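Local coordinates for viral structural protein 4 (Bombyx mori cytoplasmic polyhedrosis virus, PDB 6TZ0), which binds GTP and accompanies the viral RNA-dependent RNA polymerase, whose transcription it probably supports as a nucleotide-using cofactor, at residues S10-E15 and D161-S166; G17-P22 and T225-N230; A237-L242 and Y248-Y253; V271-R276 and Y290-F295. All coordinates share one frame; numbering follows the deposited sequence.

Interaction 1 of 4, residues S10-E15 and D161-S166; sequences SKLYEE and DEKYQS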
# COMPACT_ATOMS: atom_id res chain seq x y z
N SER B 10 -29.32 -31.99 21.12
CA SER B 10 -30.32 -32.85 20.48
C SER B 10 -31.40 -32.06 19.77
O SER B 10 -31.93 -32.54 18.77
CB SER B 10 -30.96 -33.76 21.52
OG SER B 10 -31.74 -33.01 22.44
N LYS B 11 -31.71 -30.85 20.24
CA LYS B 11 -32.80 -30.07 19.67
C LYS B 11 -32.45 -29.54 18.28
O LYS B 11 -33.33 -29.44 17.41
CB LYS B 11 -33.13 -28.92 20.62
CG LYS B 11 -34.40 -28.18 20.32
CD LYS B 11 -35.59 -29.09 20.52
CE LYS B 11 -35.72 -29.50 21.98
NZ LYS B 11 -36.09 -28.35 22.86
N LEU B 12 -31.17 -29.22 18.06
CA LEU B 12 -30.69 -28.83 16.74
C LEU B 12 -30.84 -29.96 15.73
O LEU B 12 -31.19 -29.72 14.57
CB LEU B 12 -29.23 -28.39 16.82
CG LEU B 12 -28.54 -28.02 15.51
CD1 LEU B 12 -29.15 -26.77 14.90
CD2 LEU B 12 -27.05 -27.87 15.71
N TYR B 13 -30.60 -31.19 16.16
CA TYR B 13 -30.81 -32.32 15.27
C TYR B 13 -32.29 -32.63 15.10
O TYR B 13 -32.69 -33.14 14.05
CB TYR B 13 -30.05 -33.54 15.78
CG TYR B 13 -28.56 -33.46 15.56
CD1 TYR B 13 -28.00 -33.85 14.36
CD2 TYR B 13 -27.73 -32.98 16.55
CE1 TYR B 13 -26.65 -33.77 14.15
CE2 TYR B 13 -26.37 -32.89 16.35
CZ TYR B 13 -25.84 -33.29 15.15
OH TYR B 13 -24.49 -33.21 14.94
N GLU B 14 -33.11 -32.33 16.11
CA GLU B 14 -34.56 -32.49 15.96
C GLU B 14 -35.11 -31.52 14.93
O GLU B 14 -36.13 -31.80 14.29
CB GLU B 14 -35.27 -32.30 17.29
CG GLU B 14 -34.99 -33.36 18.33
CD GLU B 14 -35.84 -33.20 19.56
OE1 GLU B 14 -36.54 -32.17 19.67
OE2 GLU B 14 -35.81 -34.10 20.42
N GLU B 15 -34.47 -30.36 14.80
CA GLU B 15 -34.85 -29.39 13.77
C GLU B 15 -34.68 -29.95 12.36
O GLU B 15 -35.52 -29.71 11.48
CB GLU B 15 -34.01 -28.13 13.95
CG GLU B 15 -34.25 -27.04 12.96
CD GLU B 15 -33.34 -25.86 13.19
OE1 GLU B 15 -32.54 -25.91 14.16
OE2 GLU B 15 -33.41 -24.88 12.42
N ASP B 161 -25.05 -27.99 5.44
CA ASP B 161 -25.92 -26.85 5.69
C ASP B 161 -25.09 -25.71 6.26
O ASP B 161 -24.07 -25.93 6.91
CB ASP B 161 -27.03 -27.25 6.67
CG ASP B 161 -28.16 -26.27 6.73
OD1 ASP B 161 -28.14 -25.27 5.98
OD2 ASP B 161 -29.08 -26.49 7.53
N GLU B 162 -25.55 -24.48 6.04
CA GLU B 162 -24.80 -23.33 6.54
C GLU B 162 -25.10 -23.07 8.02
O GLU B 162 -24.21 -22.70 8.79
CB GLU B 162 -25.12 -22.09 5.70
CG GLU B 162 -24.34 -20.85 6.10
CD GLU B 162 -24.65 -19.65 5.22
OE1 GLU B 162 -25.44 -19.80 4.27
OE2 GLU B 162 -24.11 -18.56 5.49
N LYS B 163 -26.36 -23.26 8.42
CA LYS B 163 -26.76 -23.16 9.82
C LYS B 163 -26.07 -24.21 10.68
O LYS B 163 -25.79 -23.97 11.86
CB LYS B 163 -28.28 -23.27 9.92
CG LYS B 163 -28.90 -23.19 11.30
CD LYS B 163 -28.75 -21.82 11.91
CE LYS B 163 -29.66 -21.67 13.11
NZ LYS B 163 -29.33 -22.61 14.20
N TYR B 164 -25.77 -25.38 10.10
CA TYR B 164 -25.00 -26.38 10.82
C TYR B 164 -23.54 -25.95 10.95
O TYR B 164 -22.92 -26.14 12.00
CB TYR B 164 -25.09 -27.72 10.11
CG TYR B 164 -24.52 -28.90 10.87
CD1 TYR B 164 -25.29 -29.58 11.80
CD2 TYR B 164 -23.21 -29.30 10.68
CE1 TYR B 164 -24.77 -30.64 12.50
CE2 TYR B 164 -22.68 -30.35 11.38
CZ TYR B 164 -23.46 -31.02 12.29
OH TYR B 164 -22.92 -32.08 12.98
N GLN B 165 -22.97 -25.38 9.88
CA GLN B 165 -21.55 -25.05 9.87
C GLN B 165 -21.24 -23.83 10.73
O GLN B 165 -20.11 -23.67 11.19
CB GLN B 165 -21.06 -24.80 8.45
CG GLN B 165 -20.93 -26.04 7.61
CD GLN B 165 -20.58 -25.73 6.18
OE1 GLN B 165 -20.45 -24.57 5.79
NE2 GLN B 165 -20.44 -26.77 5.36
N SER B 166 -22.23 -22.96 10.94
CA SER B 166 -22.01 -21.83 11.84
C SER B 166 -21.95 -22.27 13.30
O SER B 166 -21.37 -21.56 14.12
CB SER B 166 -23.12 -20.80 11.68
OG SER B 166 -24.36 -21.33 12.12
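Tyr13 and Tyr164 join two short helices, 10-15 and 162-166, through their phenol ends. Tyr164 OH donates a hydrogen bond to Tyr13 OH at 2.8 Å. The rings do not stack. Tyr13 reaches the edge of the Tyr164 ring close to its plane, and Tyr13 CZ lies 3.9 Å from Tyr164 CE1. The first torsions differ: the Tyr164 ring is trans to its own backbone N (chi1 -170°), while the Tyr13 ring stands beside its N (chi1 -74°). Neither CB points straight at the other helix, and each ring swings its phenol end across.

One residue before Tyr13, Leu12 CD1 packs 4.2 Å from Lys163 NZ. Lys163 NZ lies 4.6 Å from Glu15 OE1. The charges are opposite but not in contact, so any attraction is probably weak; Glu15 OE2 also has a long, weak ion pair with Lys320.

In the next shell, the backbone of Ile4 meets both hydroxyls, its O bonding Tyr13 OH and its N, weakly, Tyr164 OH. Glu162 and Gln165 pack on Phe467 and Tyr583 of the RNA-dependent RNA polymerase chain. Asp161 is the N-cap residue of helix 162-166. Its OD1 takes a weak bond of 2.7 Å from Glu162 N.

Interaction 2 of 4, residues G17-P22 and T225-N230; sequences GLYLRP and TRSIFN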
# COMPACT_ATOMS: atom_id res chain seq x y z
N GLY B 17 -35.13 -32.92 11.42
CA GLY B 17 -35.92 -34.12 11.23
C GLY B 17 -35.26 -35.38 11.73
O GLY B 17 -35.59 -36.46 11.24
N LEU B 18 -34.35 -35.28 12.70
CA LEU B 18 -33.53 -36.39 13.15
C LEU B 18 -33.76 -36.58 14.64
O LEU B 18 -33.55 -35.66 15.42
CB LEU B 18 -32.05 -36.12 12.87
CG LEU B 18 -31.40 -36.37 11.51
CD1 LEU B 18 -31.90 -35.46 10.44
CD2 LEU B 18 -29.94 -36.10 11.70
N TYR B 19 -34.17 -37.79 15.02
CA TYR B 19 -34.47 -38.13 16.40
C TYR B 19 -33.56 -39.25 16.85
O TYR B 19 -33.35 -40.22 16.12
CB TYR B 19 -35.92 -38.55 16.53
CG TYR B 19 -36.89 -37.42 16.38
CD1 TYR B 19 -36.53 -36.13 16.68
CD2 TYR B 19 -38.15 -37.63 15.87
CE1 TYR B 19 -37.41 -35.09 16.53
CE2 TYR B 19 -39.04 -36.58 15.72
CZ TYR B 19 -38.65 -35.31 16.05
OH TYR B 19 -39.51 -34.25 15.91
N LEU B 20 -33.02 -39.13 18.06
CA LEU B 20 -32.12 -40.15 18.59
C LEU B 20 -32.86 -41.45 18.85
O LEU B 20 -33.97 -41.46 19.37
CB LEU B 20 -31.44 -39.67 19.88
CG LEU B 20 -30.31 -38.65 19.77
CD1 LEU B 20 -29.87 -38.21 21.15
CD2 LEU B 20 -29.14 -39.25 19.03
N ARG B 21 -32.23 -42.54 18.45
CA ARG B 21 -32.76 -43.86 18.71
C ARG B 21 -32.57 -44.18 20.19
O ARG B 21 -31.50 -43.89 20.74
CB ARG B 21 -32.04 -44.86 17.81
CG ARG B 21 -32.58 -46.26 17.80
CD ARG B 21 -31.93 -47.07 16.72
NE ARG B 21 -32.31 -46.59 15.40
CZ ARG B 21 -31.78 -47.02 14.27
NH1 ARG B 21 -30.84 -47.95 14.30
NH2 ARG B 21 -32.18 -46.53 13.11
N PRO B 22 -33.57 -44.72 20.88
CA PRO B 22 -33.51 -44.82 22.35
C PRO B 22 -32.49 -45.84 22.82
O PRO B 22 -32.05 -46.73 22.09
CB PRO B 22 -34.93 -45.22 22.74
CG PRO B 22 -35.46 -45.90 21.55
CD PRO B 22 -34.87 -45.19 20.37
N THR B 225 -37.90 -47.27 16.32
CA THR B 225 -37.09 -47.31 15.12
C THR B 225 -37.42 -46.19 14.14
O THR B 225 -36.52 -45.65 13.50
CB THR B 225 -37.27 -48.69 14.45
OG1 THR B 225 -36.93 -49.71 15.40
CG2 THR B 225 -36.39 -48.86 13.22
N ARG B 226 -38.69 -45.81 14.03
CA ARG B 226 -39.12 -44.90 12.98
C ARG B 226 -39.75 -43.66 13.58
O ARG B 226 -40.35 -43.70 14.65
CB ARG B 226 -40.12 -45.60 12.05
CG ARG B 226 -39.62 -46.89 11.44
CD ARG B 226 -38.49 -46.69 10.46
NE ARG B 226 -38.88 -46.01 9.23
CZ ARG B 226 -39.28 -46.63 8.14
NH1 ARG B 226 -39.37 -47.95 8.13
NH2 ARG B 226 -39.61 -45.95 7.05
N SER B 227 -39.60 -42.55 12.87
CA SER B 227 -40.31 -41.31 13.17
C SER B 227 -41.28 -41.02 12.03
O SER B 227 -41.19 -41.60 10.95
CB SER B 227 -39.32 -40.16 13.37
OG SER B 227 -38.62 -39.88 12.18
N ILE B 228 -42.22 -40.12 12.28
CA ILE B 228 -43.37 -39.95 11.41
C ILE B 228 -43.35 -38.55 10.80
O ILE B 228 -43.27 -37.56 11.53
CB ILE B 228 -44.68 -40.20 12.16
CG1 ILE B 228 -44.73 -41.64 12.66
CG2 ILE B 228 -45.89 -39.88 11.31
CD1 ILE B 228 -44.66 -42.65 11.55
N PHE B 229 -43.44 -38.49 9.48
CA PHE B 229 -43.63 -37.24 8.75
C PHE B 229 -45.06 -37.20 8.23
O PHE B 229 -45.40 -37.86 7.25
CB PHE B 229 -42.61 -37.12 7.63
CG PHE B 229 -42.83 -35.95 6.74
CD1 PHE B 229 -42.87 -34.67 7.25
CD2 PHE B 229 -42.93 -36.12 5.38
CE1 PHE B 229 -43.07 -33.59 6.42
CE2 PHE B 229 -43.12 -35.05 4.54
CZ PHE B 229 -43.18 -33.78 5.06
N ASN B 230 -45.90 -36.42 8.90
CA ASN B 230 -47.31 -36.29 8.55
C ASN B 230 -47.44 -35.37 7.34
O ASN B 230 -47.21 -34.16 7.44
CB ASN B 230 -48.09 -35.74 9.75
CG ASN B 230 -49.58 -35.80 9.56
OD1 ASN B 230 -50.09 -36.27 8.55
ND2 ASN B 230 -50.31 -35.30 10.55
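Arg21 NH2 is gripped by two weak hydrogen bonds, to the carbonyl oxygens of Arg199 and Phe202. Thr225 O is the nearest atom of segment 225-230, 4.4 Å from Arg21 NH2. This is a loose, oblique approach and not a bond. The chain of Arg21 is extended through chi2, and the bend at chi3 (-68°) leaves NH2 as the guanidinium atom nearest Thr225 O. The two bonded carbonyls lie at the end of helix 196-201. Their negative ends probably suit the positive charge.

The second contact is plain van der Waals packing. Tyr19 CD2 rests on Ser227 CB at 3.7 Å. The ring meets this carbon obliquely, and the CB atoms of both residues point across the contact. Tyr19 OH donates to Phe250 O. The bond to Phe250 O holds the far end of the ring, beyond Ser227.

Segment 17-22 starts where helix 10-15 has ended. Gly17 closes that helix with a Schellman motif at positive phi (87°). Residues 17-22 then run antiparallel to 225-230, with Tyr19 level with Ser227 and Arg21 with Thr225. The CA atoms of Arg21 and Thr225 are 6.6 Å apart. The backbones are linked indirectly, Tyr19 bonding to Lys203 while Thr225 and Ser227 bond to Arg204. Strand 226-230 pairs in parallel with strand 204-208 on one edge and meets Val249 on the other, and helix 10-15 packs on Leu18 and Tyr19.

Interaction 3 of 4, residues A237-L242 and Y248-Y253; sequences AVIRKL and YVFIRY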
# COMPACT_ATOMS: atom_id res chain seq x y z
N ALA B 237 -53.27 -34.73 15.71
CA ALA B 237 -54.06 -35.39 16.74
C ALA B 237 -55.01 -36.42 16.15
O ALA B 237 -55.23 -37.48 16.74
CB ALA B 237 -54.83 -34.36 17.56
N VAL B 238 -55.55 -36.13 14.96
CA VAL B 238 -56.47 -37.05 14.30
C VAL B 238 -55.74 -38.30 13.84
O VAL B 238 -56.22 -39.42 14.02
CB VAL B 238 -57.17 -36.33 13.14
CG1 VAL B 238 -58.10 -37.27 12.41
CG2 VAL B 238 -57.92 -35.12 13.64
N ILE B 239 -54.54 -38.13 13.27
CA ILE B 239 -53.71 -39.27 12.89
C ILE B 239 -53.24 -40.03 14.11
O ILE B 239 -53.14 -41.26 14.10
CB ILE B 239 -52.53 -38.77 12.03
CG1 ILE B 239 -53.04 -37.97 10.84
CG2 ILE B 239 -51.69 -39.92 11.54
CD1 ILE B 239 -53.97 -38.72 9.95
N ARG B 240 -52.99 -39.32 15.21
CA ARG B 240 -52.43 -39.95 16.40
C ARG B 240 -53.48 -40.75 17.17
O ARG B 240 -53.13 -41.77 17.78
CB ARG B 240 -51.80 -38.87 17.28
CG ARG B 240 -50.93 -39.39 18.38
CD ARG B 240 -50.44 -38.26 19.26
NE ARG B 240 -49.54 -37.34 18.59
CZ ARG B 240 -48.22 -37.50 18.55
NH1 ARG B 240 -47.65 -38.54 19.13
NH2 ARG B 240 -47.47 -36.60 17.92
N LYS B 241 -54.74 -40.33 17.17
CA LYS B 241 -55.76 -41.07 17.92
C LYS B 241 -56.65 -41.93 17.04
O LYS B 241 -57.33 -42.82 17.56
CB LYS B 241 -56.66 -40.12 18.72
CG LYS B 241 -57.63 -39.32 17.88
CD LYS B 241 -58.50 -38.41 18.72
CE LYS B 241 -59.55 -39.20 19.48
NZ LYS B 241 -60.53 -39.83 18.56
N LEU B 242 -56.68 -41.70 15.73
CA LEU B 242 -57.63 -42.36 14.86
C LEU B 242 -57.01 -43.50 14.07
O LEU B 242 -57.71 -44.44 13.68
CB LEU B 242 -58.24 -41.34 13.90
CG LEU B 242 -59.45 -41.73 13.05
CD1 LEU B 242 -60.62 -42.06 13.95
CD2 LEU B 242 -59.82 -40.62 12.09
N TYR B 248 -45.80 -42.98 18.65
CA TYR B 248 -44.74 -42.56 17.76
C TYR B 248 -44.47 -41.08 17.96
O TYR B 248 -45.28 -40.34 18.52
CB TYR B 248 -45.07 -42.83 16.29
CG TYR B 248 -45.19 -44.28 15.85
CD1 TYR B 248 -45.03 -45.34 16.73
CD2 TYR B 248 -45.38 -44.60 14.52
CE1 TYR B 248 -45.14 -46.64 16.31
CE2 TYR B 248 -45.48 -45.90 14.10
CZ TYR B 248 -45.35 -46.92 15.00
OH TYR B 248 -45.45 -48.22 14.61
N VAL B 249 -43.31 -40.64 17.49
CA VAL B 249 -42.93 -39.24 17.55
C VAL B 249 -43.01 -38.65 16.15
O VAL B 249 -42.65 -39.31 15.17
CB VAL B 249 -41.53 -39.08 18.19
CG1 VAL B 249 -40.45 -39.84 17.43
CG2 VAL B 249 -41.17 -37.63 18.38
N PHE B 250 -43.58 -37.45 16.04
CA PHE B 250 -43.81 -36.83 14.75
C PHE B 250 -42.76 -35.76 14.53
O PHE B 250 -42.47 -34.98 15.44
CB PHE B 250 -45.20 -36.18 14.62
CG PHE B 250 -46.38 -37.13 14.61
CD1 PHE B 250 -46.25 -38.49 14.85
CD2 PHE B 250 -47.63 -36.65 14.26
CE1 PHE B 250 -47.34 -39.32 14.81
CE2 PHE B 250 -48.72 -37.49 14.21
CZ PHE B 250 -48.58 -38.82 14.48
N ILE B 251 -42.19 -35.71 13.34
CA ILE B 251 -41.24 -34.65 13.04
C ILE B 251 -42.01 -33.39 12.68
O ILE B 251 -43.12 -33.45 12.14
CB ILE B 251 -40.25 -35.07 11.93
CG1 ILE B 251 -40.93 -35.22 10.58
CG2 ILE B 251 -39.64 -36.41 12.24
CD1 ILE B 251 -39.93 -35.47 9.49
N ARG B 252 -41.46 -32.24 13.04
CA ARG B 252 -42.18 -30.98 12.97
C ARG B 252 -41.43 -30.00 12.08
O ARG B 252 -40.28 -29.66 12.36
CB ARG B 252 -42.38 -30.39 14.36
CG ARG B 252 -43.31 -31.20 15.23
CD ARG B 252 -43.64 -30.47 16.51
NE ARG B 252 -42.45 -30.25 17.33
CZ ARG B 252 -41.97 -31.12 18.21
NH1 ARG B 252 -42.59 -32.29 18.39
NH2 ARG B 252 -40.88 -30.84 18.91
N TYR B 253 -42.09 -29.56 11.02
CA TYR B 253 -41.55 -28.54 10.14
C TYR B 253 -42.45 -27.31 10.18
O TYR B 253 -43.66 -27.41 10.39
CB TYR B 253 -41.45 -29.02 8.71
CG TYR B 253 -40.48 -30.14 8.49
CD1 TYR B 253 -39.12 -29.96 8.69
CD2 TYR B 253 -40.91 -31.36 8.00
CE1 TYR B 253 -38.23 -30.97 8.47
CE2 TYR B 253 -40.02 -32.37 7.76
CZ TYR B 253 -38.69 -32.18 8.00
OH TYR B 253 -37.81 -33.21 7.76
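Helix 236-242 packs against the extended chain 248-253 that follows it, which runs beside strand 226-230. The centre of the contact is a cation-pi stack of Arg240 on Phe250. The guanidinium lies over one face of the ring. Arg240 CZ is 4.1 Å from the centroid of the Phe250 ring. It stands only 3° off the ring normal. The two planes are inclined by 27°, so the stack is close to flat but not parallel. Arg240 NH2 comes nearest, 3.5 Å from Phe250 CG. The two side chains run past each other in opposite directions.

Arg240 reaches this place with its CG directed away from the backbone N and a bend at chi3. The bend brings the guanidinium flat over Phe250. Its edge then turns to Tyr248 O. Arg240 NH1 gives Tyr248 O a weak hydrogen bond of 3.0 Å. The bond is bent, with an N-H...O angle of 134°. Ile239 CG2 adds a looser apolar contact, 4.4 Å from Phe250 CZ and oblique to the ring.

Behind the contact, Ile228 of strand 226-230 packs on Tyr248 and Phe250. The returning chain is thus held between strand and helix. Arg240 uses its two terminal nitrogens differently: NH2 sits over the pi face, and NH1 meets a carbonyl at the edge. Together these would limit rotation of the guanidinium, and both the ring and the carbonyl probably stabilise its positive charge.

Interaction 4 of 4, residues V271-R276 and Y290-F295; sequences VNLSKR and YKKLLF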
# COMPACT_ATOMS: atom_id res chain seq x y z
N VAL B 271 -41.06 -21.59 1.24
CA VAL B 271 -41.75 -20.47 1.88
C VAL B 271 -41.58 -20.60 3.39
O VAL B 271 -41.71 -21.69 3.95
CB VAL B 271 -43.24 -20.43 1.49
CG1 VAL B 271 -43.99 -19.32 2.19
CG2 VAL B 271 -43.40 -20.26 0.00
N ASN B 272 -41.31 -19.47 4.06
CA ASN B 272 -41.14 -19.43 5.51
C ASN B 272 -42.44 -19.17 6.25
O ASN B 272 -42.43 -18.53 7.30
CB ASN B 272 -40.12 -18.36 5.90
CG ASN B 272 -38.73 -18.75 5.55
OD1 ASN B 272 -38.10 -18.13 4.71
ND2 ASN B 272 -38.22 -19.76 6.20
N LEU B 273 -43.57 -19.61 5.72
CA LEU B 273 -44.82 -19.56 6.44
C LEU B 273 -45.39 -20.97 6.55
O LEU B 273 -45.06 -21.86 5.76
CB LEU B 273 -45.84 -18.65 5.75
CG LEU B 273 -45.51 -17.17 5.69
CD1 LEU B 273 -46.59 -16.46 4.92
CD2 LEU B 273 -45.36 -16.59 7.08
N SER B 274 -46.23 -21.16 7.55
CA SER B 274 -46.94 -22.42 7.71
C SER B 274 -48.06 -22.53 6.68
O SER B 274 -48.45 -21.56 6.03
CB SER B 274 -47.52 -22.52 9.12
OG SER B 274 -48.31 -23.69 9.26
N LYS B 275 -48.58 -23.75 6.53
CA LYS B 275 -49.66 -23.99 5.59
C LYS B 275 -50.98 -23.42 6.09
O LYS B 275 -51.87 -23.13 5.28
CB LYS B 275 -49.76 -25.49 5.33
CG LYS B 275 -50.62 -25.91 4.16
CD LYS B 275 -50.53 -27.41 3.95
CE LYS B 275 -51.42 -27.85 2.80
NZ LYS B 275 -51.36 -29.33 2.59
N ARG B 276 -51.12 -23.22 7.40
CA ARG B 276 -52.29 -22.55 7.94
C ARG B 276 -52.24 -21.05 7.71
O ARG B 276 -53.24 -20.45 7.32
CB ARG B 276 -52.40 -22.86 9.43
CG ARG B 276 -53.62 -22.28 10.11
CD ARG B 276 -53.65 -22.67 11.58
NE ARG B 276 -53.79 -24.12 11.74
CZ ARG B 276 -54.95 -24.76 11.73
NH1 ARG B 276 -56.08 -24.10 11.58
NH2 ARG B 276 -54.97 -26.08 11.88
N TYR B 290 -50.37 -13.34 -3.21
CA TYR B 290 -49.11 -13.02 -3.87
C TYR B 290 -48.12 -12.34 -2.94
O TYR B 290 -46.91 -12.60 -3.02
CB TYR B 290 -49.37 -12.14 -5.09
CG TYR B 290 -48.11 -11.55 -5.68
CD1 TYR B 290 -47.22 -12.33 -6.40
CD2 TYR B 290 -47.80 -10.21 -5.51
CE1 TYR B 290 -46.07 -11.80 -6.93
CE2 TYR B 290 -46.64 -9.67 -6.02
CZ TYR B 290 -45.78 -10.47 -6.73
OH TYR B 290 -44.64 -9.93 -7.25
N LYS B 291 -48.60 -11.46 -2.08
CA LYS B 291 -47.69 -10.63 -1.29
C LYS B 291 -46.99 -11.44 -0.20
O LYS B 291 -45.83 -11.19 0.10
CB LYS B 291 -48.46 -9.45 -0.69
CG LYS B 291 -47.58 -8.42 -0.01
CD LYS B 291 -48.40 -7.29 0.58
CE LYS B 291 -48.93 -6.37 -0.50
NZ LYS B 291 -47.84 -5.59 -1.15
N LYS B 292 -47.67 -12.45 0.36
CA LYS B 292 -47.03 -13.34 1.32
C LYS B 292 -45.95 -14.18 0.66
O LYS B 292 -44.89 -14.42 1.24
CB LYS B 292 -48.07 -14.23 1.98
CG LYS B 292 -49.03 -13.51 2.90
CD LYS B 292 -49.97 -14.50 3.54
CE LYS B 292 -50.97 -13.80 4.44
NZ LYS B 292 -51.94 -14.77 5.01
N LEU B 293 -46.22 -14.65 -0.57
CA LEU B 293 -45.22 -15.39 -1.33
C LEU B 293 -44.02 -14.51 -1.65
O LEU B 293 -42.87 -14.97 -1.58
CB LEU B 293 -45.83 -15.92 -2.62
CG LEU B 293 -46.89 -17.01 -2.57
CD1 LEU B 293 -47.43 -17.23 -3.96
CD2 LEU B 293 -46.29 -18.27 -2.03
N LEU B 294 -44.27 -13.26 -2.03
CA LEU B 294 -43.19 -12.32 -2.33
C LEU B 294 -42.36 -12.01 -1.09
O LEU B 294 -41.13 -11.92 -1.16
CB LEU B 294 -43.76 -11.04 -2.92
CG LEU B 294 -42.77 -9.92 -3.25
CD1 LEU B 294 -41.85 -10.34 -4.36
CD2 LEU B 294 -43.50 -8.64 -3.62
N PHE B 295 -43.01 -11.85 0.06
CA PHE B 295 -42.27 -11.49 1.26
C PHE B 295 -41.57 -12.68 1.89
O PHE B 295 -40.63 -12.48 2.65
CB PHE B 295 -43.19 -10.84 2.30
CG PHE B 295 -43.67 -9.46 1.94
CD1 PHE B 295 -43.15 -8.77 0.86
CD2 PHE B 295 -44.61 -8.82 2.73
CE1 PHE B 295 -43.60 -7.51 0.54
CE2 PHE B 295 -45.05 -7.55 2.42
CZ PHE B 295 -44.54 -6.90 1.33
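Leu273 and Lys292 cross at about a right angle, while Val271 and Leu293 meet at a slant. These two packing contacts join segment 271-276 to helix 290-296. Leu273 CD1 touches the aliphatic part of Lys292, 4.0 Å from Lys292 CB and 4.1 Å from Lys292 CD. One methyl thus bears on the lysine stem from the side. The stem is straight beyond CG, with CG placed beside the backbone N (chi1 -69°). This carries the ammonium past the leucine. Lys292 NZ then bonds to Asp277 O, with a long, weak ion pair to Glu289. The same chain is apolar along its stem and anchored at its tip.

In the second pair, Val271 CG2 lies 4.1 Å from Leu293 CD2. The CB of Val271 points toward the helix. The CB of Leu293 points away, but its CD2 branch turns back to meet the valine. Both residues are buried, and both also pack on Ile258.

Lys292 is about 11 Å, side chain to side chain, from Ser361, a GTP-binding residue. The contact lies near the GTP site but takes no part in it, and no GTP is bound to this chain in the model. Helix 359-374, which begins within the P-loop, meets the helix through Lys291 and Phe295. Val271 ends strand 266-271, and helix 290-296 leads directly into strand 297-299, which pairs antiparallel with that same strand. The helix lies between this antiparallel sheet and helix 359-374.

How the interactions relate
Interactions 1, 2 and 3 form one continuous group. Interactions 1 and 2 have centres 16 Å apart and alternate along the chain: 10-15 and 17-22 come first, and their partners follow much later. Tyr13 O and Leu18 N probably hydrogen-bond between them. Interactions 2 and 3 are closest, with centres 12 Å apart. Strand 226-230 serves both, because Ile228 pairs with Val249 and Ile251. Interaction 4 comes last in the chain and touches none of the others; its centre is 23 to 27 Å from theirs. Interactions 1 and 2 tie the N-terminal segment to residues 161-230, and interaction 3 extends that group locally. The fourth lies toward the GTP-binding part.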